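Local coordinates for protein CocE/NonD family hydrolase (Staphylococcus aureus, PDB 3IB3) that is probably a serine hydrolase of the alpha/beta-hydrolase fold, related to cocaine esterase and X-Pro dipeptidyl-peptidases, with a beta-rich C-terminal domain, at residues 410-415 with 491-496; 461-466 with 475-480. All coordinates share one frame; numbering follows the deposited sequence.

Interaction 1 of 2, residues 410-415 with 491-496; sequences NLKLWV and PVEIEL
An antiparallel strand pair in the beta-sandwich that follows the hydrolase core sets Leu411 against Ile494 and Leu413 against Val492 as hydrogen-bonded pairs. Four backbone bonds join them, the shortest from Ile494 N to Leu411 O at 2.7 Å. Between them lies the non-hydrogen-bonded pair Lys412–Glu493, where Lys412 CA comes within 3.2 Å of Val492 O in a CA-H...O contact. On the face that carries Asn410, Lys412 and Glu493, Pro491 lies at one end on the Trp414 indole: its CB sits 3.6 Å from the centroid of the six-membered ring, only 5° off the normal, a CH-pi contact over the face. The indole NE1 is held by Asp551, which also forms a salt bridge with Lys412 NZ. With CG anti to the backbone N (chi1 178°), the Asn410 amide reaches across to Glu493, and ND2 donates to Glu493 OE1 at 2.9 Å and also to Ile471 O. The bond to OE1 runs near the amide plane but meets the carboxylate from above, the two planes 41° apart. Glu493 OE2 accepts from a water at 3.2 Å, itself weakly bonded by Lys412 NZ. On the other face Leu411 CB meets Leu496 CD2, and Leu413 CB meets Val492 CG2, both at 3.8 Å. This apolar face packs on Ala427 of strand 424-432 and Val513 of strand 508-514, while strands 541-546 and 553-558 bond to the backbone of 410-415.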
loop_
_atom_site.group_PDB
_atom_site.type_symbol
_atom_site.label_atom_id
_atom_site.label_comp_id
_atom_site.label_asym_id
_atom_site.label_seq_id
_atom_site.Cartn_x
_atom_site.Cartn_y
_atom_site.Cartn_z
ATOM N N ASN A 410 -0.818 12.876 -14.137
ATOM C CA ASN A 410 0.173 13.905 -13.856
ATOM C C ASN A 410 -0.489 15.272 -14.019
ATOM O O ASN A 410 -0.846 15.647 -15.142
ATOM C CB ASN A 410 1.363 13.781 -14.823
ATOM C CG ASN A 410 2.435 14.865 -14.605
ATOM O OD1 ASN A 410 2.352 15.678 -13.670
ATOM N ND2 ASN A 410 3.488 14.850 -15.452
ATOM N N LEU A 411 -0.682 15.984 -12.905
ATOM C CA LEU A 411 -1.126 17.373 -12.942
ATOM C C LEU A 411 0.104 18.325 -13.049
ATOM O O LEU A 411 0.927 18.447 -12.129
ATOM C CB LEU A 411 -1.971 17.680 -11.708
ATOM C CG LEU A 411 -2.646 19.058 -11.616
ATOM C CD1 LEU A 411 -3.509 19.346 -12.842
ATOM C CD2 LEU A 411 -3.461 19.181 -10.308
ATOM N N LYS A 412 0.214 18.978 -14.192
ATOM C CA LYS A 412 1.253 19.983 -14.446
ATOM C C LYS A 412 0.677 21.428 -14.262
ATOM O O LYS A 412 -0.186 21.846 -15.001
ATOM C CB LYS A 412 1.825 19.674 -15.819
ATOM C CG LYS A 412 2.498 20.773 -16.598
ATOM C CD LYS A 412 3.693 21.355 -15.920
ATOM C CE LYS A 412 4.227 22.479 -16.779
ATOM N NZ LYS A 412 4.657 22.013 -18.118
ATOM N N LEU A 413 1.169 22.167 -13.264
ATOM C CA LEU A 413 0.660 23.527 -12.920
ATOM C C LEU A 413 1.790 24.534 -12.988
ATOM O O LEU A 413 2.956 24.179 -12.770
ATOM C CB LEU A 413 0.064 23.545 -11.505
ATOM C CG LEU A 413 -1.090 22.570 -11.135
ATOM C CD1 LEU A 413 -1.567 22.809 -9.675
ATOM C CD2 LEU A 413 -2.233 22.731 -12.139
ATOM N N TRP A 414 1.468 25.779 -13.337
ATOM C CA TRP A 414 2.328 26.943 -13.052
ATOM C C TRP A 414 1.715 27.676 -11.823
ATOM O O TRP A 414 0.489 27.871 -11.734
ATOM C CB TRP A 414 2.462 27.877 -14.262
ATOM C CG TRP A 414 3.122 27.225 -15.441
ATOM C CD1 TRP A 414 2.536 26.405 -16.375
ATOM C CD2 TRP A 414 4.509 27.323 -15.812
ATOM N NE1 TRP A 414 3.486 25.988 -17.301
ATOM C CE2 TRP A 414 4.693 26.544 -16.983
ATOM C CE3 TRP A 414 5.603 28.015 -15.287
ATOM C CZ2 TRP A 414 5.945 26.429 -17.631
ATOM C CZ3 TRP A 414 6.856 27.900 -15.927
ATOM C CH2 TRP A 414 7.004 27.114 -17.092
ATOM N N VAL A 415 2.560 27.992 -10.846
ATOM C CA VAL A 415 2.102 28.397 -9.532
ATOM C C VAL A 415 3.036 29.462 -8.981
ATOM O O VAL A 415 4.182 29.605 -9.447
ATOM C CB VAL A 415 2.011 27.206 -8.525
ATOM C CG1 VAL A 415 1.244 26.121 -9.102
ATOM C CG2 VAL A 415 3.460 26.676 -8.096
ATOM N N PRO A 491 6.815 26.015 -12.662
ATOM C CA PRO A 491 6.167 24.799 -13.083
ATOM C C PRO A 491 6.374 23.668 -12.073
ATOM O O PRO A 491 7.498 23.408 -11.630
ATOM C CB PRO A 491 6.865 24.468 -14.395
ATOM C CG PRO A 491 8.345 24.855 -14.099
ATOM C CD PRO A 491 8.212 26.081 -13.156
ATOM N N VAL A 492 5.264 23.036 -11.702
ATOM C CA VAL A 492 5.270 21.811 -10.871
ATOM C C VAL A 492 4.544 20.700 -11.628
ATOM O O VAL A 492 3.640 20.959 -12.471
ATOM C CB VAL A 492 4.623 22.043 -9.449
ATOM C CG1 VAL A 492 5.358 23.197 -8.707
ATOM C CG2 VAL A 492 3.104 22.360 -9.549
ATOM N N GLU A 493 4.954 19.470 -11.344
ATOM C CA GLU A 493 4.273 18.308 -11.818
ATOM C C GLU A 493 3.924 17.489 -10.590
ATOM O O GLU A 493 4.829 17.140 -9.848
ATOM C CB GLU A 493 5.152 17.523 -12.797
ATOM C CG GLU A 493 5.375 18.253 -14.125
ATOM C CD GLU A 493 6.102 17.396 -15.167
ATOM O OE1 GLU A 493 6.053 16.141 -15.105
ATOM O OE2 GLU A 493 6.748 17.981 -16.056
ATOM N N ILE A 494 2.621 17.231 -10.380
ATOM C CA ILE A 494 2.101 16.497 -9.207
ATOM C C ILE A 494 1.662 15.111 -9.608
ATOM O O ILE A 494 0.921 14.950 -10.586
ATOM C CB ILE A 494 0.839 17.162 -8.600
ATOM C CG1 ILE A 494 1.139 18.505 -8.007
ATOM C CG2 ILE A 494 0.173 16.259 -7.463
ATOM C CD1 ILE A 494 -0.174 19.237 -7.642
ATOM N N GLU A 495 2.132 14.118 -8.849
ATOM C CA GLU A 495 1.821 12.709 -9.065
ATOM C C GLU A 495 0.482 12.391 -8.467
ATOM O O GLU A 495 0.354 12.368 -7.259
ATOM C CB GLU A 495 2.882 11.839 -8.360
ATOM C CG GLU A 495 2.725 10.329 -8.440
ATOM C CD GLU A 495 3.885 9.613 -7.718
ATOM O OE1 GLU A 495 4.642 10.296 -6.990
ATOM O OE2 GLU A 495 4.065 8.406 -7.900
ATOM N N LEU A 496 -0.523 12.193 -9.288
ATOM C CA LEU A 496 -1.785 11.630 -8.785
ATOM C C LEU A 496 -1.580 10.140 -8.753
ATOM O O LEU A 496 -1.111 9.559 -9.741
ATOM C CB LEU A 496 -2.969 11.957 -9.668
ATOM C CG LEU A 496 -3.641 13.337 -9.551
ATOM C CD1 LEU A 496 -4.195 13.639 -8.140
ATOM C CD2 LEU A 496 -2.697 14.391 -10.014
HETATM O O HOH W 1 6.564 19.251 -18.951
#

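Interaction 2 of 2, residues 461-466 with 475-480; sequences HRELDQ and WHKHET
His461 and His478 meet rim to rim, neither ring over the other's face, with their planes at 51° and ND1 of each near the plane of the other ring. A hydrogen bond of 3.0 Å links His461 ND1 to His478 ND1; either nitrogen could be the donor. Glu481 hydrogen-bonds to His461 NE2, and CB of His476 rests over one face of the His478 ring. The His476 imidazole has the Arg462 carbonyl at its edge, and a water bridges the two, 2.9 Å from Arg462 O and also from His476 NE2. Leu464 CD2 approaches the same ring obliquely, 4.0 Å from His476 NE2. These groups belong to the long connection between strands 447-458 and 490-503, where two irregular segments touch through a single backbone bridge at Leu464 and His476. Asp465 N donates to Trp475 O at 2.7 Å, and Lys477 N gives a straighter bond of 168° to Glu463 O. With CG anti to the backbone N (chi1 -164°) and the chain extended beyond it, Glu463 runs across Lys477 and brings OE2 3.4 Å from Lys477 CD, whereas its distance from Lys477 NZ is 4.5 Å, beyond a salt bridge. The Trp475 indole touches Asp465 CB and reaches helix 275-284, where Arg276 makes a cation-pi contact with it; the His478 ring meets that of Tyr199 on helix 198-203.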
loop_
_atom_site.group_PDB
_atom_site.type_symbol
_atom_site.label_atom_id
_atom_site.label_comp_id
_atom_site.label_asym_id
_atom_site.label_seq_id
_atom_site.Cartn_x
_atom_site.Cartn_y
_atom_site.Cartn_z
ATOM N N HIS A 461 10.035 21.294 -3.285
ATOM C CA HIS A 461 10.490 19.938 -3.688
ATOM C C HIS A 461 10.137 19.521 -5.122
ATOM O O HIS A 461 10.169 18.292 -5.472
ATOM C CB HIS A 461 9.925 18.863 -2.737
ATOM C CG HIS A 461 10.417 18.989 -1.333
ATOM N ND1 HIS A 461 11.031 17.954 -0.668
ATOM C CD2 HIS A 461 10.416 20.034 -0.476
ATOM C CE1 HIS A 461 11.370 18.354 0.544
ATOM N NE2 HIS A 461 11.006 19.608 0.686
ATOM N N ARG A 462 9.823 20.508 -5.951
ATOM C CA ARG A 462 9.441 20.245 -7.327
ATOM C C ARG A 462 10.516 19.648 -8.245
ATOM O O ARG A 462 10.191 19.347 -9.377
ATOM C CB ARG A 462 8.917 21.527 -7.974
ATOM C CG ARG A 462 10.013 22.621 -8.267
ATOM C CD ARG A 462 9.351 23.931 -8.613
ATOM N NE ARG A 462 10.309 25.027 -8.811
ATOM C CZ ARG A 462 10.907 25.702 -7.835
ATOM N NH1 ARG A 462 10.713 25.396 -6.554
ATOM N NH2 ARG A 462 11.706 26.680 -8.140
ATOM N N GLU A 463 11.779 19.511 -7.822
ATOM C CA GLU A 463 12.830 19.112 -8.800
ATOM C C GLU A 463 12.575 17.674 -9.289
ATOM O O GLU A 463 12.421 16.736 -8.497
ATOM C CB GLU A 463 14.262 19.251 -8.290
ATOM C CG GLU A 463 15.264 19.196 -9.477
ATOM C CD GLU A 463 16.739 19.000 -9.113
ATOM O OE1 GLU A 463 17.151 19.216 -7.949
ATOM O OE2 GLU A 463 17.513 18.615 -10.025
ATOM N N LEU A 464 12.506 17.523 -10.605
ATOM C CA LEU A 464 12.291 16.233 -11.224
ATOM C C LEU A 464 13.538 15.398 -11.348
ATOM O O LEU A 464 14.597 15.890 -11.766
ATOM C CB LEU A 464 11.695 16.421 -12.621
ATOM C CG LEU A 464 10.322 17.037 -12.769
ATOM C CD1 LEU A 464 9.889 16.940 -14.257
ATOM C CD2 LEU A 464 9.353 16.331 -11.865
ATOM N N ASP A 465 13.428 14.133 -10.974
ATOM C CA ASP A 465 14.395 13.129 -11.398
ATOM C C ASP A 465 14.080 12.816 -12.868
ATOM O O ASP A 465 13.107 12.120 -13.184
ATOM C CB ASP A 465 14.306 11.898 -10.517
ATOM C CG ASP A 465 15.323 10.844 -10.862
ATOM O OD1 ASP A 465 15.657 10.669 -12.055
ATOM O OD2 ASP A 465 15.771 10.157 -9.923
ATOM N N GLN A 466 14.907 13.361 -13.763
ATOM C CA GLN A 466 14.674 13.264 -15.189
ATOM C C GLN A 466 14.700 11.806 -15.630
ATOM O O GLN A 466 13.785 11.363 -16.313
ATOM C CB GLN A 466 15.674 14.112 -15.989
ATOM C CG GLN A 466 15.576 15.650 -15.764
ATOM C CD GLN A 466 14.218 16.240 -16.118
ATOM O OE1 GLN A 466 13.365 15.570 -16.714
ATOM N NE2 GLN A 466 13.989 17.501 -15.717
ATOM N N TRP A 475 8.630 11.791 -11.010
ATOM C CA TRP A 475 9.477 11.337 -9.899
ATOM C C TRP A 475 10.250 12.509 -9.406
ATOM O O TRP A 475 11.026 13.161 -10.177
ATOM C CB TRP A 475 10.448 10.272 -10.366
ATOM C CG TRP A 475 10.939 9.340 -9.283
ATOM C CD1 TRP A 475 11.889 9.581 -8.348
ATOM C CD2 TRP A 475 10.479 8.021 -9.066
ATOM N NE1 TRP A 475 12.051 8.474 -7.532
ATOM C CE2 TRP A 475 11.179 7.509 -7.940
ATOM C CE3 TRP A 475 9.489 7.224 -9.680
ATOM C CZ2 TRP A 475 10.967 6.226 -7.456
ATOM C CZ3 TRP A 475 9.279 5.963 -9.205
ATOM C CH2 TRP A 475 10.018 5.461 -8.099
ATOM N N HIS A 476 10.080 12.791 -8.121
ATOM C CA HIS A 476 10.758 13.892 -7.514
ATOM C C HIS A 476 12.026 13.455 -6.760
ATOM O O HIS A 476 11.999 12.469 -6.024
ATOM C CB HIS A 476 9.768 14.625 -6.598
ATOM C CG HIS A 476 8.634 15.271 -7.338
ATOM N ND1 HIS A 476 7.434 14.632 -7.573
ATOM C CD2 HIS A 476 8.533 16.487 -7.933
ATOM C CE1 HIS A 476 6.642 15.430 -8.262
ATOM N NE2 HIS A 476 7.270 16.569 -8.472
ATOM N N LYS A 477 13.097 14.239 -6.929
ATOM C CA LYS A 477 14.387 13.985 -6.327
ATOM C C LYS A 477 14.406 14.076 -4.806
ATOM O O LYS A 477 15.048 13.248 -4.155
ATOM C CB LYS A 477 15.450 14.971 -6.857
ATOM C CG LYS A 477 16.331 14.414 -7.947
ATOM C CD LYS A 477 17.092 15.539 -8.626
ATOM C CE LYS A 477 18.126 15.013 -9.549
ATOM N NZ LYS A 477 19.438 14.779 -8.824
ATOM N N HIS A 478 13.769 15.115 -4.269
ATOM C CA HIS A 478 13.740 15.404 -2.809
ATOM C C HIS A 478 15.121 15.587 -2.181
ATOM O O HIS A 478 15.418 15.174 -1.028
ATOM C CB HIS A 478 12.909 14.365 -2.075
ATOM C CG HIS A 478 11.471 14.378 -2.467
ATOM N ND1 HIS A 478 10.664 15.494 -2.316
ATOM C CD2 HIS A 478 10.685 13.416 -2.992
ATOM C CE1 HIS A 478 9.449 15.213 -2.730
ATOM N NE2 HIS A 478 9.430 13.951 -3.130
ATOM N N GLU A 479 15.979 16.271 -2.915
ATOM C CA GLU A 479 17.296 16.501 -2.408
ATOM C C GLU A 479 17.667 17.962 -2.246
ATOM O O GLU A 479 18.617 18.234 -1.499
ATOM C CB GLU A 479 18.305 15.826 -3.321
ATOM C CG GLU A 479 18.273 14.352 -3.262
ATOM C CD GLU A 479 19.403 13.738 -4.039
ATOM O OE1 GLU A 479 19.725 14.263 -5.157
ATOM O OE2 GLU A 479 19.970 12.733 -3.528
ATOM N N THR A 480 16.986 18.872 -2.964
ATOM C CA THR A 480 17.204 20.334 -2.860
ATOM C C THR A 480 15.827 21.033 -2.679
ATOM O O THR A 480 14.896 20.796 -3.464
ATOM C CB THR A 480 17.855 20.929 -4.137
ATOM O OG1 THR A 480 19.078 20.244 -4.446
ATOM C CG2 THR A 480 18.164 22.451 -3.963
HETATM O O HOH W 2 12.637 17.153 -5.894
HETATM O O HOH W 3 7.506 18.832 -10.326
HETATM O O HOH W 4 13.346 20.724 -5.359
HETATM O O HOH W 5 15.228 18.534 -5.302
#

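From the N terminus, the chain passes through the hydrolase core before entering strand 408-417, which carries the first half of interaction 1. It then runs through strands 424-432 and 447-458 into a long irregular connection. There 475-480 folds back onto 461-466, closing the short loop of interaction 2, before strand 490-503 returns beside 410-415 and closes the larger loop. Interaction 2 is thus nested inside interaction 1, with centres about 12 Å apart. The two touch directly: Arg462 CB packs on Val492 CG1, and His476 NE2 forms a weak hydrogen bond with Glu493 O. Through His461, Trp475 and His478 the connection also touches helices 198-203 and 275-284, so it joins the sandwich to those helices.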